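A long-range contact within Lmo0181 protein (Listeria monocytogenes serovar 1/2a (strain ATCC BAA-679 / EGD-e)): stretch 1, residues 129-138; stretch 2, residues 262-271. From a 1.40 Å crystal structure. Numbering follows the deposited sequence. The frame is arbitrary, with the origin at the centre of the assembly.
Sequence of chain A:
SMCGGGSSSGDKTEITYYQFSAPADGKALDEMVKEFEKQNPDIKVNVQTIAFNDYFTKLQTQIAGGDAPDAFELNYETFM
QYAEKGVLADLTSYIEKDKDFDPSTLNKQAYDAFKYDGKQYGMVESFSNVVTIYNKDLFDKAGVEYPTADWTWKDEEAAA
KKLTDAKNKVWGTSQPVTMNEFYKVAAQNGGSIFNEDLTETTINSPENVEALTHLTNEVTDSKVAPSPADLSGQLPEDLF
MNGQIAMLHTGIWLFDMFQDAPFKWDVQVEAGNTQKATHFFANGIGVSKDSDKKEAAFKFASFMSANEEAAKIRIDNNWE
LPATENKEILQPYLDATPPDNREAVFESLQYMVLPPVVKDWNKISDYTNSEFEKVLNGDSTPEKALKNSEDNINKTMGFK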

# COMPACT_ATOMS: atom_id res chain seq x y z
N ASN A 129 5.26 -1.79 -2.97
CA ASN A 129 4.67 -1.22 -4.18
C ASN A 129 3.71 -2.21 -4.78
O ASN A 129 3.42 -3.26 -4.21
N VAL A 130 3.15 -1.76 -5.91
CA VAL A 130 2.14 -2.52 -6.63
C VAL A 130 2.69 -2.92 -7.98
O VAL A 130 3.50 -2.23 -8.57
N VAL A 131 2.31 -4.11 -8.42
CA VAL A 131 2.74 -4.68 -9.69
C VAL A 131 1.54 -5.30 -10.36
O VAL A 131 0.48 -5.48 -9.74
N THR A 132 1.71 -5.61 -11.63
CA THR A 132 0.72 -6.46 -12.32
C THR A 132 1.06 -7.90 -12.06
O THR A 132 2.11 -8.37 -12.50
N ILE A 133 0.16 -8.62 -11.43
CA ILE A 133 0.34 -10.03 -11.12
C ILE A 133 -0.49 -10.81 -12.12
O ILE A 133 -1.69 -10.51 -12.28
N TYR A 134 0.07 -11.76 -12.84
CA TYR A 134 -0.67 -12.38 -13.91
C TYR A 134 -0.59 -13.89 -13.84
O TYR A 134 0.39 -14.50 -13.40
N ASN A 135 -1.70 -14.49 -14.26
CA ASN A 135 -1.90 -15.94 -14.30
C ASN A 135 -1.38 -16.43 -15.64
O ASN A 135 -2.03 -16.27 -16.68
N LYS A 136 -0.21 -17.07 -15.62
CA LYS A 136 0.44 -17.52 -16.84
C LYS A 136 -0.36 -18.63 -17.52
O LYS A 136 -0.33 -18.71 -18.75
N ASP A 137 -1.07 -19.43 -16.74
CA ASP A 137 -1.87 -20.54 -17.31
C ASP A 137 -2.97 -19.93 -18.19
O ASP A 137 -3.21 -20.42 -19.30
N LEU A 138 -3.65 -18.88 -17.72
CA LEU A 138 -4.66 -18.24 -18.53
C LEU A 138 -4.10 -17.59 -19.79
O LEU A 138 -4.67 -17.70 -20.88
N PRO A 262 -3.14 -22.15 -7.36
CA PRO A 262 -3.05 -23.42 -8.07
C PRO A 262 -2.84 -23.23 -9.58
O PRO A 262 -3.45 -23.93 -10.40
N PHE A 263 -1.90 -22.38 -9.96
CA PHE A 263 -1.54 -22.09 -11.34
C PHE A 263 -0.18 -21.39 -11.31
O PHE A 263 0.27 -20.93 -10.25
N LYS A 264 0.48 -21.33 -12.45
CA LYS A 264 1.73 -20.56 -12.57
C LYS A 264 1.40 -19.08 -12.74
O LYS A 264 0.45 -18.71 -13.44
N TRP A 265 2.19 -18.23 -12.07
CA TRP A 265 1.97 -16.81 -12.10
C TRP A 265 3.29 -16.08 -12.04
O TRP A 265 4.30 -16.59 -11.51
N ASP A 266 3.26 -14.83 -12.49
CA ASP A 266 4.45 -13.99 -12.44
C ASP A 266 4.00 -12.53 -12.33
O ASP A 266 2.81 -12.25 -12.15
N VAL A 267 4.96 -11.63 -12.34
CA VAL A 267 4.67 -10.20 -12.13
C VAL A 267 5.39 -9.33 -13.12
O VAL A 267 6.42 -9.73 -13.69
N GLN A 268 4.88 -8.14 -13.34
CA GLN A 268 5.46 -7.15 -14.24
C GLN A 268 5.24 -5.74 -13.73
O GLN A 268 4.32 -5.47 -13.00
N VAL A 269 6.15 -4.85 -14.12
CA VAL A 269 5.94 -3.40 -13.90
C VAL A 269 4.65 -2.96 -14.53
O VAL A 269 4.36 -3.35 -15.66
N GLU A 270 3.84 -2.19 -13.81
CA GLU A 270 2.56 -1.74 -14.38
C GLU A 270 2.73 -0.83 -15.59
O GLU A 270 3.65 0.02 -15.62
N ALA A 271 1.81 -0.97 -16.53
CA ALA A 271 1.79 -0.10 -17.71
C ALA A 271 1.28 1.31 -17.41
O ALA A 271 0.36 1.48 -16.64

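The two strands run antiparallel, Thr 132 to Asn 135 against Trp 265 to Gln 268, and along each the side chains alternate between the faces of the sheet: Ile 133 and Asn 135 share one face with Val 267 and Trp 265, while Thr 132 and Tyr 134 share the other with Gln 268 and Asp 266.

At the start, Asn 129 (p) makes no contact with the second stretch. Val 130 (t) points sideways, and its CG1 lies 3.5 Å from OE1 of Glu 270. Here two waters fill the widening gap: one donates to Val 130 O (2.8 Å) and accepts from Glu 270 N (3.0 Å); the other donates to both Val 130 O and Glu 270 OE1, at 2.7 Å each. Val 131 (m) also points sideways, and its CG2 meets CB of Val 267 at 4.0 Å, a compact apolar contact between branched residues.

Thr 132 (m) pairs with Gln 268 through two backbone hydrogen bonds, Thr 132 N to Gln 268 O (3.0 Å) and Gln 268 N to Thr 132 O (2.9 Å). Its small side chain combines packing with polarity: OG1 lies 3.5 Å from CG of Glu 270 and 2.8 Å from a water that accepts from Ala 271 N (3.0 Å). On the opposite face, Ile 133 (m, t) supplies apolar bulk, with CG2 3.6 Å from CE3 of Trp 265 (p) and CG1 4.0 Å from CG1 of Val 267 (m).

Tyr 134 (p) bends its ring back over the partner strand, with Asp 266 C over one face and Gln 268 N near the edge. A long aromatic side chain suits this place because it covers backbone while its hydroxyl meets two waters that tie it to the partner strand. These waters lie 2.8 and 2.5 Å from Tyr 134 OH; the first donates to Asp 266 OD2 (2.8 Å), the second to Val 267 O (2.8 Å).

Asn 135 (t) closes the strand and caps the helix: its OD1 accepts from Leu 138 N at 3.0 Å. Its CG also lies over one face of the Phe 263 ring, 3.4 Å from CD1. Lys 136 (m, t, p, t) points toward stretch 2; its aliphatic CD lies 4.1 Å from CB of Asp 266, while a water accepts from Lys 136 NZ (2.8 Å) and donates to Asp 266 OD2 (2.7 Å). Asp 137 (m), also pointing toward stretch 2, uses OD1 to accept from Lys 264 N at 3.2 Å, a carboxylate well suited to accept from a backbone amide. Leu 138 (m, t) makes no contact across the stretches.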

# COMPACT_ATOMS: atom_id res chain seq x y z
CB ASN A 129 5.76 -0.70 -5.12
CG ASN A 129 6.69 -1.79 -5.58
OD1 ASN A 129 6.47 -2.98 -5.36
ND2 ASN A 129 7.78 -1.40 -6.23
CB VAL A 130 0.87 -1.65 -6.76
CG1 VAL A 130 -0.13 -2.21 -7.79
CG2 VAL A 130 0.21 -1.47 -5.39
CB VAL A 131 3.84 -5.75 -9.52
CG1 VAL A 131 5.13 -5.06 -9.06
CG2 VAL A 131 3.46 -6.82 -8.53
CB THR A 132 0.72 -6.16 -13.82
OG1 THR A 132 0.40 -4.78 -13.98
CG2 THR A 132 -0.29 -7.04 -14.54
CB ILE A 133 -0.09 -10.34 -9.69
CG1 ILE A 133 0.62 -9.41 -8.70
CG2 ILE A 133 0.18 -11.82 -9.40
CD1 ILE A 133 0.50 -9.80 -7.27
CB TYR A 134 -0.22 -11.85 -15.28
CG TYR A 134 1.21 -12.09 -15.70
CD1 TYR A 134 2.21 -11.19 -15.34
CD2 TYR A 134 1.59 -13.18 -16.46
CE1 TYR A 134 3.54 -11.36 -15.74
CE2 TYR A 134 2.90 -13.35 -16.85
CZ TYR A 134 3.87 -12.46 -16.48
OH TYR A 134 5.14 -12.67 -16.93
CB ASN A 135 -3.38 -16.24 -14.09
CG ASN A 135 -3.75 -17.70 -14.15
OD1 ASN A 135 -3.07 -18.50 -14.79
ND2 ASN A 135 -4.83 -18.04 -13.47
CB LYS A 136 1.83 -18.05 -16.54
CG LYS A 136 2.85 -17.01 -16.10
CD LYS A 136 4.11 -17.64 -15.56
CE LYS A 136 4.89 -18.28 -16.67
NZ LYS A 136 6.18 -18.81 -16.15
CB ASP A 137 -2.55 -21.40 -16.23
CG ASP A 137 -1.63 -22.28 -15.42
OD1 ASP A 137 -0.41 -22.11 -15.47
OD2 ASP A 137 -2.19 -23.19 -14.77
CB LEU A 138 -5.46 -17.21 -17.73
CG LEU A 138 -6.46 -17.76 -16.70
CD1 LEU A 138 -6.97 -16.62 -15.84
CD2 LEU A 138 -7.60 -18.51 -17.39
CB PRO A 262 -4.43 -24.04 -7.79
CG PRO A 262 -5.32 -22.86 -7.79
CD PRO A 262 -4.55 -21.80 -7.07
CB PHE A 263 -2.60 -21.21 -12.05
CG PHE A 263 -3.03 -20.00 -11.29
CD1 PHE A 263 -2.26 -18.85 -11.28
CD2 PHE A 263 -4.21 -20.02 -10.57
CE1 PHE A 263 -2.67 -17.75 -10.56
CE2 PHE A 263 -4.66 -18.93 -9.86
CZ PHE A 263 -3.87 -17.79 -9.86
CB LYS A 264 2.51 -21.03 -13.79
CG LYS A 264 2.85 -22.53 -13.77
CD LYS A 264 3.65 -23.02 -12.60
CE LYS A 264 3.75 -24.55 -12.57
NZ LYS A 264 2.44 -25.28 -12.56
CB TRP A 265 1.05 -16.36 -10.97
CG TRP A 265 1.49 -16.69 -9.56
CD1 TRP A 265 1.37 -17.88 -8.92
CD2 TRP A 265 2.11 -15.82 -8.62
NE1 TRP A 265 1.88 -17.84 -7.65
CE2 TRP A 265 2.33 -16.56 -7.43
CE3 TRP A 265 2.48 -14.47 -8.65
CZ2 TRP A 265 2.87 -15.99 -6.31
CZ3 TRP A 265 3.02 -13.91 -7.51
CH2 TRP A 265 3.20 -14.67 -6.36
CB ASP A 266 5.38 -14.28 -13.64
CG ASP A 266 6.86 -13.99 -13.41
OD1 ASP A 266 7.24 -13.33 -12.41
OD2 ASP A 266 7.63 -14.49 -14.28
CB VAL A 267 5.03 -9.76 -10.69
CG1 VAL A 267 4.28 -10.57 -9.66
CG2 VAL A 267 6.51 -9.79 -10.44
CB GLN A 268 4.86 -7.30 -15.66
CG GLN A 268 5.53 -6.49 -16.76
CD GLN A 268 7.00 -6.76 -16.82
OE1 GLN A 268 7.79 -6.06 -16.21
NE2 GLN A 268 7.38 -7.79 -17.59
CB VAL A 269 7.10 -2.60 -14.51
CG1 VAL A 269 6.92 -1.10 -14.24
CG2 VAL A 269 8.45 -3.06 -13.99
CB GLU A 270 1.75 -1.02 -13.32
CG GLU A 270 1.35 -1.90 -12.15
CD GLU A 270 0.38 -1.10 -11.30
OE1 GLU A 270 0.84 -0.25 -10.52
OE2 GLU A 270 -0.85 -1.30 -11.37
CB ALA A 271 0.91 -0.74 -18.78
O HOH W 1 4.76 -1.80 -11.03
O HOH W 2 2.78 0.41 -8.82
O HOH W 3 0.30 -3.60 -16.51
O HOH W 4 6.61 -15.00 -16.83
O HOH W 5 6.83 -10.92 -16.21
O HOH W 6 7.86 -17.17 -14.66